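Local atomic coordinates of caltubin, EF-hand (Lymnaea stagnalis, PDB entry 6VAN), a protein that probably binds calcium, as its name implies, through EF-hand loops that hold strontium ions in this crystal. Residues 2-5 against 6-9; 15-18 against 19-22; 24-27 against 28-32; 60-64 against 65-69; 102-106 against 107-111. All coordinates share one frame; numbering follows the deposited sequence.

Contact 1: residues 2-5 against 6-9; sequences VPFL and TELK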
loop_
_atom_site.group_PDB
_atom_site.type_symbol
_atom_site.label_atom_id
_atom_site.label_comp_id
_atom_site.label_asym_id
_atom_site.label_seq_id
_atom_site.Cartn_x
_atom_site.Cartn_y
_atom_site.Cartn_z
ATOM N N VAL A 2 11.107 -0.572 -15.899
ATOM C CA VAL A 2 12.274 -0.425 -14.985
ATOM C C VAL A 2 12.122 0.895 -14.235
ATOM O O VAL A 2 11.987 1.946 -14.858
ATOM C CB VAL A 2 13.585 -0.482 -15.801
ATOM C CG1 VAL A 2 14.840 -0.348 -14.945
ATOM C CG2 VAL A 2 13.655 -1.738 -16.652
ATOM N N PRO A 3 12.132 0.907 -12.887
ATOM C CA PRO A 3 12.020 2.155 -12.146
ATOM C C PRO A 3 13.342 2.933 -12.132
ATOM O O PRO A 3 14.372 2.381 -12.385
ATOM C CB PRO A 3 11.660 1.687 -10.733
ATOM C CG PRO A 3 12.342 0.355 -10.611
ATOM C CD PRO A 3 12.302 -0.260 -11.996
ATOM N N PHE A 4 13.251 4.209 -11.837
ATOM C CA PHE A 4 14.399 5.104 -11.601
ATOM C C PHE A 4 14.883 4.850 -10.157
ATOM O O PHE A 4 14.131 5.134 -9.204
ATOM C CB PHE A 4 13.914 6.537 -11.864
ATOM C CG PHE A 4 14.877 7.685 -11.722
ATOM C CD1 PHE A 4 16.243 7.507 -11.779
ATOM C CD2 PHE A 4 14.388 8.982 -11.631
ATOM C CE1 PHE A 4 17.097 8.601 -11.704
ATOM C CE2 PHE A 4 15.243 10.064 -11.533
ATOM C CZ PHE A 4 16.597 9.865 -11.563
ATOM N N LEU A 5 16.091 4.314 -9.970
ATOM C CA LEU A 5 16.551 3.894 -8.621
ATOM C C LEU A 5 16.621 5.093 -7.692
ATOM O O LEU A 5 16.362 4.901 -6.492
ATOM C CB LEU A 5 17.905 3.209 -8.722
ATOM C CG LEU A 5 17.853 1.862 -9.405
ATOM C CD1 LEU A 5 19.255 1.332 -9.624
ATOM C CD2 LEU A 5 17.007 0.862 -8.619
ATOM N N THR A 6 16.974 6.271 -8.195
ATOM C CA THR A 6 17.079 7.478 -7.357
ATOM C C THR A 6 15.687 7.832 -6.834
ATOM O O THR A 6 15.572 8.275 -5.683
ATOM C CB THR A 6 17.793 8.585 -8.114
ATOM O OG1 THR A 6 19.134 8.128 -8.299
ATOM C CG2 THR A 6 17.771 9.898 -7.381
ATOM N N GLU A 7 14.649 7.648 -7.645
ATOM C CA GLU A 7 13.279 7.912 -7.176
ATOM C C GLU A 7 12.878 6.870 -6.155
ATOM O O GLU A 7 12.203 7.220 -5.189
ATOM C CB GLU A 7 12.309 7.913 -8.342
ATOM C CG GLU A 7 12.310 9.228 -9.043
ATOM C CD GLU A 7 11.261 9.304 -10.132
ATOM O OE1 GLU A 7 10.529 8.290 -10.319
ATOM O OE2 GLU A 7 11.179 10.368 -10.777
ATOM N N LEU A 8 13.236 5.604 -6.362
ATOM C CA LEU A 8 12.975 4.556 -5.341
ATOM C C LEU A 8 13.566 5.022 -4.013
ATOM O O LEU A 8 12.853 4.982 -2.998
ATOM C CB LEU A 8 13.592 3.212 -5.727
ATOM C CG LEU A 8 12.934 2.476 -6.886
ATOM C CD1 LEU A 8 13.455 1.050 -6.963
ATOM C CD2 LEU A 8 11.422 2.479 -6.774
ATOM N N LYS A 9 14.817 5.459 -4.018
ATOM C CA LYS A 9 15.472 5.888 -2.767
ATOM C C LYS A 9 14.712 7.064 -2.147
ATOM O O LYS A 9 14.458 7.014 -0.933
ATOM C CB LYS A 9 16.928 6.267 -3.015
ATOM C CG LYS A 9 17.643 6.828 -1.787
ATOM C CD LYS A 9 17.433 6.018 -0.505
ATOM C CE LYS A 9 18.531 5.018 -0.226
ATOM N NZ LYS A 9 19.777 5.671 0.266
HETATM O O HOH W 1 10.687 5.488 -11.242
#
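F4 and E7 meet at the start of helix 5-15, where F4 holds the N-cap position and E7 sits three residues on, in the first turn. Their side chains run at about a right angle. E7 CG comes to 3.3 Å from F4 CD2, and the chain then carries on past the phenyl so that OE2 lies in plane at the ring edge, with carboxylate and ring planes 52° apart. The T6 side chain lies alongside that of F4, pointing the same way, and CB sits over the ring face, 4.1 Å from the F4 ring centroid, a CH-pi contact. The phenyl can fold over the turn because its CG is anti to the backbone N (chi1 -179°), beside the carbonyl carbon.

On another side of the turn, in one of its two modelled conformers, L8 brings CD1 against P3 CG and L5 CD2, each at 3.9 Å, while L5 and L8 pack on toward helix 62-71. The backbone underneath is regular, with L8 N bonded to F4 O at 3.0 Å and K9 N to L5 O. The glutamate reaches the N-H of F4 through solvent: water 1 accepts a hydrogen bond from F4 N at 2.9 Å and donates one to E7 OE1.

Contact 2: residues 15-18 against 19-22; sequences WLDH and DNDG. With SR (strontium ion), chain C.
D17 and D21 grip the same strontium ion from two points of an EF-hand loop. D17 gives a single oxygen, OD1, at 2.6 Å from the metal, whereas D21 straddles it with OD1 and OD2, the latter at 2.5 Å from the strontium. The two carboxylate planes are turned 45° apart, and D17 OD1 and D21 OD1 come to 3.2 Å of each other, a closeness the shared cation pays for. Water 3, Q23 O and E28 complete the shell.

A second layer sets the D17 carboxylate. With chi1 at -179° it points away from its own N and across the turn, to the N-H groups of the far limb. G22 N bonds to D17 OD2 at 2.8 Å on the syn side, and D21 N gives OD1 a weak bond. Water 2 ties D17 OD2 to N20 OD1. Below this, a type I turn from D17 to N20 is closed by N20 N to D17 O at 2.9 Å, and G22 has a positive phi at which a CB would collide with the preceding carbonyl O.

Outward, N20 OD1 accepts from K9 NZ of helix 5-15, L16 O receives S24 OG of strand 23-24, and the G22 backbone bonds to F62, the first residue of helix 62-71.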
loop_
_atom_site.group_PDB
_atom_site.type_symbol
_atom_site.label_atom_id
_atom_site.label_comp_id
_atom_site.label_asym_id
_atom_site.label_seq_id
_atom_site.Cartn_x
_atom_site.Cartn_y
_atom_site.Cartn_z
ATOM N N TRP A 15 8.741 7.818 2.884
ATOM C CA TRP A 15 7.667 6.911 3.392
ATOM C C TRP A 15 8.146 6.097 4.601
ATOM O O TRP A 15 7.436 6.117 5.619
ATOM C CB TRP A 15 7.169 5.954 2.297
ATOM C CG TRP A 15 6.294 6.572 1.250
ATOM C CD1 TRP A 15 6.201 6.196 -0.058
ATOM C CD2 TRP A 15 5.386 7.680 1.413
ATOM N NE1 TRP A 15 5.301 6.986 -0.719
ATOM C CE2 TRP A 15 4.784 7.906 0.155
ATOM C CE3 TRP A 15 5.025 8.498 2.489
ATOM C CZ2 TRP A 15 3.848 8.918 -0.050
ATOM C CZ3 TRP A 15 4.103 9.500 2.284
ATOM C CH2 TRP A 15 3.520 9.703 1.030
ATOM N N LEU A 16 9.272 5.378 4.464
ATOM C CA LEU A 16 9.640 4.216 5.322
ATOM C C LEU A 16 10.896 4.455 6.179
ATOM O O LEU A 16 11.028 3.757 7.181
ATOM C CB LEU A 16 9.856 3.000 4.412
ATOM C CG LEU A 16 8.599 2.418 3.771
ATOM C CD1 LEU A 16 8.953 1.264 2.851
ATOM C CD2 LEU A 16 7.601 1.955 4.829
ATOM N N ASP A 17 11.807 5.329 5.773
ATOM C CA ASP A 17 13.143 5.449 6.421
ATOM C C ASP A 17 13.558 6.914 6.450
ATOM O O ASP A 17 14.496 7.291 5.710
ATOM C CB ASP A 17 14.170 4.558 5.712
ATOM C CG ASP A 17 15.570 4.578 6.320
ATOM O OD1 ASP A 17 15.686 4.850 7.551
ATOM O OD2 ASP A 17 16.538 4.315 5.581
ATOM N N HIS A 18 12.880 7.722 7.273
ATOM C CA HIS A 18 13.053 9.195 7.305
ATOM C C HIS A 18 14.522 9.571 7.587
ATOM O O HIS A 18 14.927 10.657 7.130
ATOM C CB HIS A 18 12.089 9.839 8.313
ATOM C CG HIS A 18 10.643 9.632 7.992
ATOM N ND1 HIS A 18 9.679 9.445 8.978
ATOM C CD2 HIS A 18 9.990 9.584 6.812
ATOM C CE1 HIS A 18 8.498 9.288 8.406
ATOM N NE2 HIS A 18 8.661 9.370 7.075
ATOM N N ASP A 19 15.269 8.704 8.293
ATOM C CA ASP A 19 16.663 8.924 8.768
ATOM C C ASP A 19 17.689 8.439 7.732
ATOM O O ASP A 19 18.900 8.655 7.945
ATOM C CB ASP A 19 16.889 8.242 10.121
ATOM C CG ASP A 19 16.027 8.822 11.218
ATOM O OD1 ASP A 19 16.056 10.068 11.366
ATOM O OD2 ASP A 19 15.330 8.045 11.893
ATOM N N ASN A 20 17.222 7.822 6.648
ATOM C CA ASN A 20 18.098 7.302 5.568
ATOM C C ASN A 20 19.216 6.437 6.171
ATOM O O ASN A 20 20.347 6.582 5.733
ATOM C CB ASN A 20 18.705 8.435 4.733
ATOM C CG ASN A 20 19.434 7.908 3.513
ATOM O OD1 ASN A 20 18.980 6.935 2.916
ATOM N ND2 ASN A 20 20.554 8.519 3.152
ATOM N N ASP A 21 18.918 5.538 7.109
ATOM C CA ASP A 21 19.939 4.613 7.675
ATOM C C ASP A 21 19.963 3.314 6.853
ATOM O O ASP A 21 20.828 2.468 7.113
ATOM C CB ASP A 21 19.721 4.378 9.179
ATOM C CG ASP A 21 18.330 3.900 9.539
ATOM O OD1 ASP A 21 17.876 2.899 8.925
ATOM O OD2 ASP A 21 17.675 4.562 10.417
ATOM N N GLY A 22 19.029 3.162 5.907
ATOM C CA GLY A 22 18.959 2.015 4.980
ATOM C C GLY A 22 17.934 0.976 5.412
ATOM O O GLY A 22 17.697 0.025 4.647
HETATM SR SR SR C . 15.417 3.581 9.855
HETATM O O HOH W 2 17.434 4.517 3.019
HETATM O O HOH W 3 16.554 1.882 11.532
#

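Contact 3: residues 24-27 against 28-32; sequences STFD and EVKNY. With SR (strontium ion), chain C.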
loop_
_atom_site.group_PDB
_atom_site.type_symbol
_atom_site.label_atom_id
_atom_site.label_comp_id
_atom_site.label_asym_id
_atom_site.label_seq_id
_atom_site.Cartn_x
_atom_site.Cartn_y
_atom_site.Cartn_z
ATOM N N SER A 24 13.951 0.241 7.285
ATOM C CA SER A 24 12.624 0.604 7.828
ATOM C C SER A 24 12.292 -0.415 8.911
ATOM O O SER A 24 12.034 -1.592 8.602
ATOM C CB SER A 24 11.573 0.695 6.764
ATOM O OG SER A 24 10.420 1.359 7.271
ATOM N N THR A 25 12.468 0.031 10.164
ATOM C CA THR A 25 12.181 -0.750 11.378
ATOM C C THR A 25 10.691 -0.626 11.696
ATOM O O THR A 25 10.005 0.205 11.065
ATOM C CB THR A 25 13.045 -0.286 12.562
ATOM O OG1 THR A 25 12.731 1.075 12.856
ATOM C CG2 THR A 25 14.528 -0.404 12.286
ATOM N N PHE A 26 10.238 -1.416 12.661
ATOM C CA PHE A 26 8.813 -1.587 13.051
ATOM C C PHE A 26 8.074 -0.245 13.146
ATOM O O PHE A 26 7.059 -0.057 12.456
ATOM C CB PHE A 26 8.723 -2.315 14.390
ATOM C CG PHE A 26 7.307 -2.673 14.743
ATOM C CD1 PHE A 26 6.738 -3.835 14.249
ATOM C CD2 PHE A 26 6.538 -1.828 15.518
ATOM C CE1 PHE A 26 5.420 -4.151 14.540
ATOM C CE2 PHE A 26 5.223 -2.148 15.814
ATOM C CZ PHE A 26 4.670 -3.307 15.321
ATOM N N ASP A 27 8.538 0.654 14.007
ATOM C CA ASP A 27 7.844 1.933 14.321
ATOM C C ASP A 27 7.792 2.818 13.071
ATOM O O ASP A 27 6.869 3.633 12.957
ATOM C CB ASP A 27 8.496 2.640 15.510
ATOM C CG ASP A 27 8.117 2.011 16.842
ATOM O OD1 ASP A 27 6.893 1.923 17.127
ATOM O OD2 ASP A 27 9.036 1.576 17.567
ATOM N N GLU A 28 8.730 2.632 12.151
ATOM C CA GLU A 28 8.788 3.419 10.903
ATOM C C GLU A 28 7.723 2.907 9.942
ATOM O O GLU A 28 6.985 3.750 9.388
ATOM C CB GLU A 28 10.159 3.288 10.286
ATOM C CG GLU A 28 11.254 3.669 11.248
ATOM C CD GLU A 28 12.617 3.501 10.626
ATOM O OE1 GLU A 28 13.287 2.458 10.930
ATOM O OE2 GLU A 28 12.987 4.371 9.853
ATOM N N VAL A 29 7.609 1.581 9.824
ATOM C CA VAL A 29 6.581 0.953 8.942
ATOM C C VAL A 29 5.225 1.288 9.563
ATOM O O VAL A 29 4.317 1.651 8.828
ATOM C CB VAL A 29 6.800 -0.553 8.755
ATOM C CG1 VAL A 29 5.672 -1.204 7.958
ATOM C CG2 VAL A 29 8.147 -0.830 8.092
ATOM N N LYS A 30 5.102 1.235 10.888
ATOM C CA LYS A 30 3.826 1.533 11.601
ATOM C C LYS A 30 3.400 2.974 11.348
ATOM O O LYS A 30 2.241 3.164 10.977
ATOM C CB LYS A 30 3.963 1.253 13.094
ATOM C CG LYS A 30 2.634 1.216 13.818
ATOM C CD LYS A 30 2.726 0.598 15.169
ATOM C CE LYS A 30 1.411 0.626 15.911
ATOM N NZ LYS A 30 1.587 0.090 17.279
ATOM N N ASN A 31 4.291 3.948 11.504
ATOM C CA ASN A 31 4.007 5.383 11.260
ATOM C C ASN A 31 3.612 5.583 9.792
ATOM O O ASN A 31 2.723 6.406 9.535
ATOM C CB ASN A 31 5.177 6.235 11.739
ATOM C CG ASN A 31 5.134 6.445 13.238
ATOM O OD1 ASN A 31 4.298 5.854 13.931
ATOM N ND2 ASN A 31 6.017 7.292 13.748
ATOM N N TYR A 32 4.205 4.806 8.891
ATOM C CA TYR A 32 3.840 4.778 7.453
ATOM C C TYR A 32 2.375 4.333 7.295
ATOM O O TYR A 32 1.543 5.107 6.783
ATOM C CB TYR A 32 4.819 3.888 6.694
ATOM C CG TYR A 32 4.360 3.537 5.313
ATOM C CD1 TYR A 32 4.261 4.511 4.344
ATOM C CD2 TYR A 32 4.010 2.237 4.985
ATOM C CE1 TYR A 32 3.851 4.197 3.060
ATOM C CE2 TYR A 32 3.589 1.907 3.708
ATOM C CZ TYR A 32 3.496 2.899 2.753
ATOM O OH TYR A 32 3.089 2.600 1.487
HETATM SR SR SR C . 15.417 3.581 9.855
HETATM O O HOH W 3 16.554 1.882 11.532
#
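E28 closes the EF-hand loop that begins at D17, and it does so from the first turn of helix 26-34, reaching back to T25 at the N-cap. The glutamate's CG lies anti to its carbonyl carbon (chi1 -55°) and the chain runs out extended, which brings both carboxylate oxygens onto the strontium, OE1 and OE2 each 2.6 Å from the metal. OE1 has further partners. T25 N donates to it at 2.7 Å with a nearly straight 164° angle, arriving from well above the carboxylate plane. T25 OG1 is modelled only 2.4 Å from E28 OE1, a length too short to be trusted, though the hydroxyl plainly faces the carboxylate. T25 therefore turns its side chain to E28 and makes no side-chain capping bond to the helix backbone.

The T25 carbonyl faces the helix instead: V29 N bonds to T25 O at 3.0 Å, and E28 N adds a weak bond. Further round, F26 and K30 are held by K30 N to F26 O, and their side chains meet obliquely, F26 CE2 at 3.8 Å from K30 CD. The extended lysine then carries NZ to a salt bridge with D42. On the inner side S24 OG touches V29 CG2 while its bond goes to L16 O, and V29 packs against F48 and I49 of helix 42-52.

Held by the strontium at both oxygens and by T25 N at OE1, with the hydroxyl as a possible extra, the carboxylate has little freedom to rotate. Cation, amide donor and the nearby helix start would all be expected to stabilise its negative charge and keep it ionised.

Contact 4: residues 60-64 against 65-69; sequences IDFVP and EYVHD. With SR (strontium ion), chain D.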
loop_
_atom_site.group_PDB
_atom_site.type_symbol
_atom_site.label_atom_id
_atom_site.label_comp_id
_atom_site.label_asym_id
_atom_site.label_seq_id
_atom_site.Cartn_x
_atom_site.Cartn_y
_atom_site.Cartn_z
ATOM N N ILE A 60 12.763 -3.838 6.878
ATOM C CA ILE A 60 12.838 -3.745 5.391
ATOM C C ILE A 60 14.112 -2.975 5.056
ATOM O O ILE A 60 14.211 -1.820 5.422
ATOM C CB ILE A 60 11.601 -3.077 4.757
ATOM C CG1 ILE A 60 10.296 -3.796 5.140
ATOM C CG2 ILE A 60 11.778 -2.993 3.244
ATOM C CD1 ILE A 60 9.040 -3.072 4.731
ATOM N N ASP A 61 15.044 -3.641 4.370
ATOM C CA ASP A 61 16.337 -3.057 3.972
ATOM C C ASP A 61 16.160 -2.454 2.579
ATOM O O ASP A 61 15.680 -3.175 1.703
ATOM C CB ASP A 61 17.400 -4.135 4.044
ATOM C CG ASP A 61 17.523 -4.687 5.456
ATOM O OD1 ASP A 61 18.074 -3.964 6.300
ATOM O OD2 ASP A 61 17.148 -5.834 5.653
ATOM N N PHE A 62 16.545 -1.202 2.369
ATOM C CA PHE A 62 16.486 -0.608 1.011
ATOM C C PHE A 62 17.212 -1.548 0.045
ATOM O O PHE A 62 16.660 -1.914 -0.973
ATOM C CB PHE A 62 17.071 0.796 0.958
ATOM C CG PHE A 62 17.012 1.376 -0.424
ATOM C CD1 PHE A 62 15.802 1.790 -0.959
ATOM C CD2 PHE A 62 18.140 1.438 -1.219
ATOM C CE1 PHE A 62 15.737 2.272 -2.258
ATOM C CE2 PHE A 62 18.068 1.923 -2.519
ATOM C CZ PHE A 62 16.870 2.356 -3.023
ATOM N N VAL A 63 18.426 -1.955 0.398
ATOM C CA VAL A 63 19.142 -3.006 -0.369
ATOM C C VAL A 63 19.394 -4.191 0.557
ATOM O O VAL A 63 19.857 -4.000 1.684
ATOM C CB VAL A 63 20.413 -2.452 -1.043
ATOM C CG1 VAL A 63 20.049 -1.680 -2.291
ATOM C CG2 VAL A 63 21.230 -1.580 -0.132
ATOM N N PRO A 64 19.112 -5.437 0.119
ATOM C CA PRO A 64 18.598 -5.732 -1.230
ATOM C C PRO A 64 17.071 -5.692 -1.414
ATOM O O PRO A 64 16.615 -5.761 -2.534
ATOM C CB PRO A 64 19.001 -7.193 -1.422
ATOM C CG PRO A 64 18.915 -7.766 -0.031
ATOM C CD PRO A 64 19.407 -6.658 0.871
ATOM N N GLU A 65 16.313 -5.602 -0.307
ATOM C CA GLU A 65 14.882 -6.018 -0.256
ATOM C C GLU A 65 13.992 -5.043 -1.017
ATOM O O GLU A 65 13.210 -5.522 -1.875
ATOM C CB GLU A 65 14.436 -6.163 1.199
ATOM C CG GLU A 65 15.194 -7.271 1.885
ATOM C CD GLU A 65 15.082 -7.374 3.385
ATOM O OE1 GLU A 65 14.590 -6.435 4.012
ATOM O OE2 GLU A 65 15.505 -8.417 3.896
ATOM N N TYR A 66 14.046 -3.755 -0.729
ATOM C CA TYR A 66 13.144 -2.780 -1.387
ATOM C C TYR A 66 13.502 -2.730 -2.871
ATOM O O TYR A 66 12.579 -2.750 -3.699
ATOM C CB TYR A 66 13.216 -1.409 -0.722
ATOM C CG TYR A 66 12.141 -0.434 -1.131
ATOM C CD1 TYR A 66 10.849 -0.543 -0.638
ATOM C CD2 TYR A 66 12.422 0.641 -1.949
ATOM C CE1 TYR A 66 9.861 0.374 -0.983
ATOM C CE2 TYR A 66 11.454 1.565 -2.297
ATOM C CZ TYR A 66 10.167 1.431 -1.821
ATOM O OH TYR A 66 9.212 2.350 -2.193
ATOM N N VAL A 67 14.778 -2.704 -3.221
ATOM C CA VAL A 67 15.175 -2.604 -4.651
ATOM C C VAL A 67 14.721 -3.870 -5.369
ATOM O O VAL A 67 14.139 -3.750 -6.478
ATOM C CB VAL A 67 16.680 -2.349 -4.814
ATOM C CG1 VAL A 67 17.100 -2.485 -6.267
ATOM C CG2 VAL A 67 17.063 -0.989 -4.280
ATOM N N HIS A 68 14.939 -5.046 -4.785
ATOM C CA HIS A 68 14.557 -6.340 -5.409
ATOM C C HIS A 68 13.054 -6.316 -5.706
ATOM O O HIS A 68 12.670 -6.596 -6.861
ATOM C CB HIS A 68 14.956 -7.538 -4.538
ATOM C CG HIS A 68 14.530 -8.833 -5.137
ATOM N ND1 HIS A 68 15.239 -9.438 -6.155
ATOM C CD2 HIS A 68 13.447 -9.606 -4.913
ATOM C CE1 HIS A 68 14.620 -10.549 -6.521
ATOM N NE2 HIS A 68 13.527 -10.677 -5.767
ATOM N N ASP A 69 12.251 -5.933 -4.718
ATOM C CA ASP A 69 10.766 -5.942 -4.776
ATOM C C ASP A 69 10.272 -4.974 -5.846
ATOM O O ASP A 69 9.336 -5.285 -6.574
ATOM C CB ASP A 69 10.153 -5.555 -3.433
HETATM SR SR SR D . 15.427 -7.364 6.112
#
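F62, V67 and Y66 form the apolar centre. V67 CG2 lies over one face of the F62 ring, 3.8 Å from the F62 centroid in a CH-pi contact, and it also touches V63 CG1, the two valines lying side by side. Y66 meets F62 rim to rim, planes 34° apart, with Y66 CD2 at 3.7 Å from F62 CD1. K9 adds a cation-pi contact to the same phenyl. A serine in place of F62 would probably leave V67 CG2 and the rim of Y66 without their packing partner, and K9 without its aromatic mate.

Underneath, the helix opens with wide turns: Y66 N bonds to D61 O at 3.0 Å and V67 N to F62 O, each reaching five residues back. The peptide before P64 is cis, and P64 O picks up H68 N.

At the polar edge D61 N donates to E65 OE1 at 2.9 Å, almost straight at 168°. E65 holds the strontium with both oxygens, and D61 OD2 joins at 2.4 Å from the metal, while D61 OD1 accepts from Q23 NE2. D53, N55, N57 and A59 complete the site. This is the end of an EF-hand loop, with a bidentate glutamate on the exiting helix; here it stands thirteenth from D53, one later than in the canonical loop, and the wide turns are consistent with absorbing that extra residue.

Contact 5: residues 102-106 against 107-111; sequences KVAEA and VGMSP
E105 lies beneath M109 and P111 where a Schellman motif ends helix 97-106, inside the EF-hand pair, and the chain turns toward helix 111-122. Its main chain already meets the loop: E105 CA sits 3.4 Å from M109 O in a CA-H...O contact. CB and CG stay beneath the same carbonyl, each 4.0 Å from M109 O. A chi1 of -70° sets CG beside the backbone N, and from there the extended chain passes under the loop, crossing the proline at about a right angle. CD then reaches P111 CA, and OE1 comes to 3.6 Å from P111 CG. Both oxygens are also tied by solvent: water 4 donates to E105 OE1 and to M109 O, and water 5 donates to OE2 and to P111 O. With an alanine here, the two waters would probably lose their carboxylate acceptor and a gap would open beside P111.

The cap itself is backbone work. M109 N bonds to A104 O at 3.1 Å and G108 N to E105 O at 3.0 Å, and G108, the C-prime residue, has the positive phi (116°) that reverses the chain. V107 N makes weak bonds to V103 O and A104 O, and its side chain also touches R35 and F36. S110 is N-cap of the next helix: its OG caps a backbone N just beyond P111, and its N bonds to E113 OE1. Over the Schellman turn M109, a selenomethionine bent at chi3, lays its CE at 3.9 Å from A104 CB.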
loop_
_atom_site.group_PDB
_atom_site.type_symbol
_atom_site.label_atom_id
_atom_site.label_comp_id
_atom_site.label_asym_id
_atom_site.label_seq_id
_atom_site.Cartn_x
_atom_site.Cartn_y
_atom_site.Cartn_z
ATOM N N LYS A 102 -10.644 8.409 1.579
ATOM C CA LYS A 102 -9.912 8.810 2.799
ATOM C C LYS A 102 -8.461 8.365 2.706
ATOM O O LYS A 102 -7.560 9.133 3.102
ATOM C CB LYS A 102 -10.567 8.264 4.060
ATOM C CG LYS A 102 -9.993 8.821 5.354
ATOM N N VAL A 103 -8.200 7.163 2.216
ATOM C CA VAL A 103 -6.815 6.679 2.092
ATOM C C VAL A 103 -6.070 7.575 1.089
ATOM O O VAL A 103 -4.893 7.959 1.353
ATOM C CB VAL A 103 -6.769 5.200 1.683
ATOM C CG1 VAL A 103 -5.382 4.815 1.192
ATOM C CG2 VAL A 103 -7.245 4.297 2.808
ATOM N N ALA A 104 -6.694 7.909 -0.027
ATOM C CA ALA A 104 -6.045 8.747 -1.055
ATOM C C ALA A 104 -5.681 10.119 -0.473
ATOM O O ALA A 104 -4.535 10.597 -0.715
ATOM C CB ALA A 104 -6.898 8.866 -2.270
ATOM N N GLU A 105 -6.564 10.717 0.314
ATOM C CA GLU A 105 -6.272 12.034 0.962
ATOM C C GLU A 105 -5.098 11.844 1.923
ATOM O O GLU A 105 -4.159 12.683 1.942
ATOM C CB GLU A 105 -7.517 12.605 1.633
ATOM C CG GLU A 105 -8.573 13.070 0.649
ATOM C CD GLU A 105 -9.642 14.015 1.184
ATOM O OE1 GLU A 105 -9.269 15.007 1.818
ATOM O OE2 GLU A 105 -10.818 13.808 0.897
ATOM N N ALA A 106 -5.094 10.752 2.662
ATOM C CA ALA A 106 -4.082 10.487 3.702
ATOM C C ALA A 106 -2.684 10.364 3.104
ATOM O O ALA A 106 -1.724 10.654 3.832
ATOM C CB ALA A 106 -4.470 9.242 4.468
ATOM N N VAL A 107 -2.548 9.940 1.842
ATOM C CA VAL A 107 -1.230 9.745 1.180
ATOM C C VAL A 107 -0.859 10.968 0.331
ATOM O O VAL A 107 0.164 10.903 -0.349
ATOM C CB VAL A 107 -1.176 8.458 0.345
ATOM C CG1 VAL A 107 -1.526 7.216 1.162
ATOM C CG2 VAL A 107 -2.052 8.543 -0.881
ATOM N N GLY A 108 -1.635 12.042 0.393
ATOM C CA GLY A 108 -1.183 13.338 -0.139
ATOM C C GLY A 108 -2.006 13.855 -1.306
ATOM O O GLY A 108 -1.632 14.860 -1.883
HETATM N N MSE A 109 -3.144 13.249 -1.624
HETATM C CA MSE A 109 -4.001 13.799 -2.659
HETATM C C MSE A 109 -4.952 14.822 -2.068
HETATM O O MSE A 109 -5.337 14.717 -0.909
HETATM C CB MSE A 109 -4.812 12.700 -3.339
HETATM C CG MSE A 109 -4.036 12.015 -4.398
HETATM SE SE MSE A 109 -5.129 10.805 -5.438
HETATM C CE MSE A 109 -4.112 9.252 -5.002
ATOM N N SER A 110 -5.331 15.801 -2.899
ATOM C CA SER A 110 -6.349 16.765 -2.537
ATOM C C SER A 110 -7.710 16.080 -2.506
ATOM O O SER A 110 -7.862 14.982 -3.064
ATOM C CB SER A 110 -6.378 17.900 -3.528
ATOM O OG SER A 110 -7.006 17.493 -4.715
ATOM N N PRO A 111 -8.755 16.698 -1.906
ATOM C CA PRO A 111 -10.069 16.089 -1.896
ATOM C C PRO A 111 -10.557 15.724 -3.296
ATOM O O PRO A 111 -11.063 14.608 -3.467
ATOM C CB PRO A 111 -10.954 17.131 -1.179
ATOM C CG PRO A 111 -9.983 17.831 -0.275
ATOM C CD PRO A 111 -8.702 17.926 -1.085
HETATM O O HOH W 4 -6.702 16.100 1.076
HETATM O O HOH W 5 -12.500 13.930 -1.039
#

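Contacts 2 and 3 share one strontium ion and water 3: they are the two ends of the loop that begins at D17, their centres about 9 Å apart. Contact 4 closes the partner loop around another strontium, and the two loops are joined through the short antiparallel sheet of strands 23-24 and 60-61, where S24 N bonds to I60 O at 2.8 Å. Contact 1 leans on this pair from the entering helix, K9 CA packing on F62 CE1 at 3.7 Å. Contact 5 lies in the other half, its centre about 26 Å from that of contact 4, though V107 O touches W15 CH2 of contact 2 at 3.8 Å in one modelled conformer of W15.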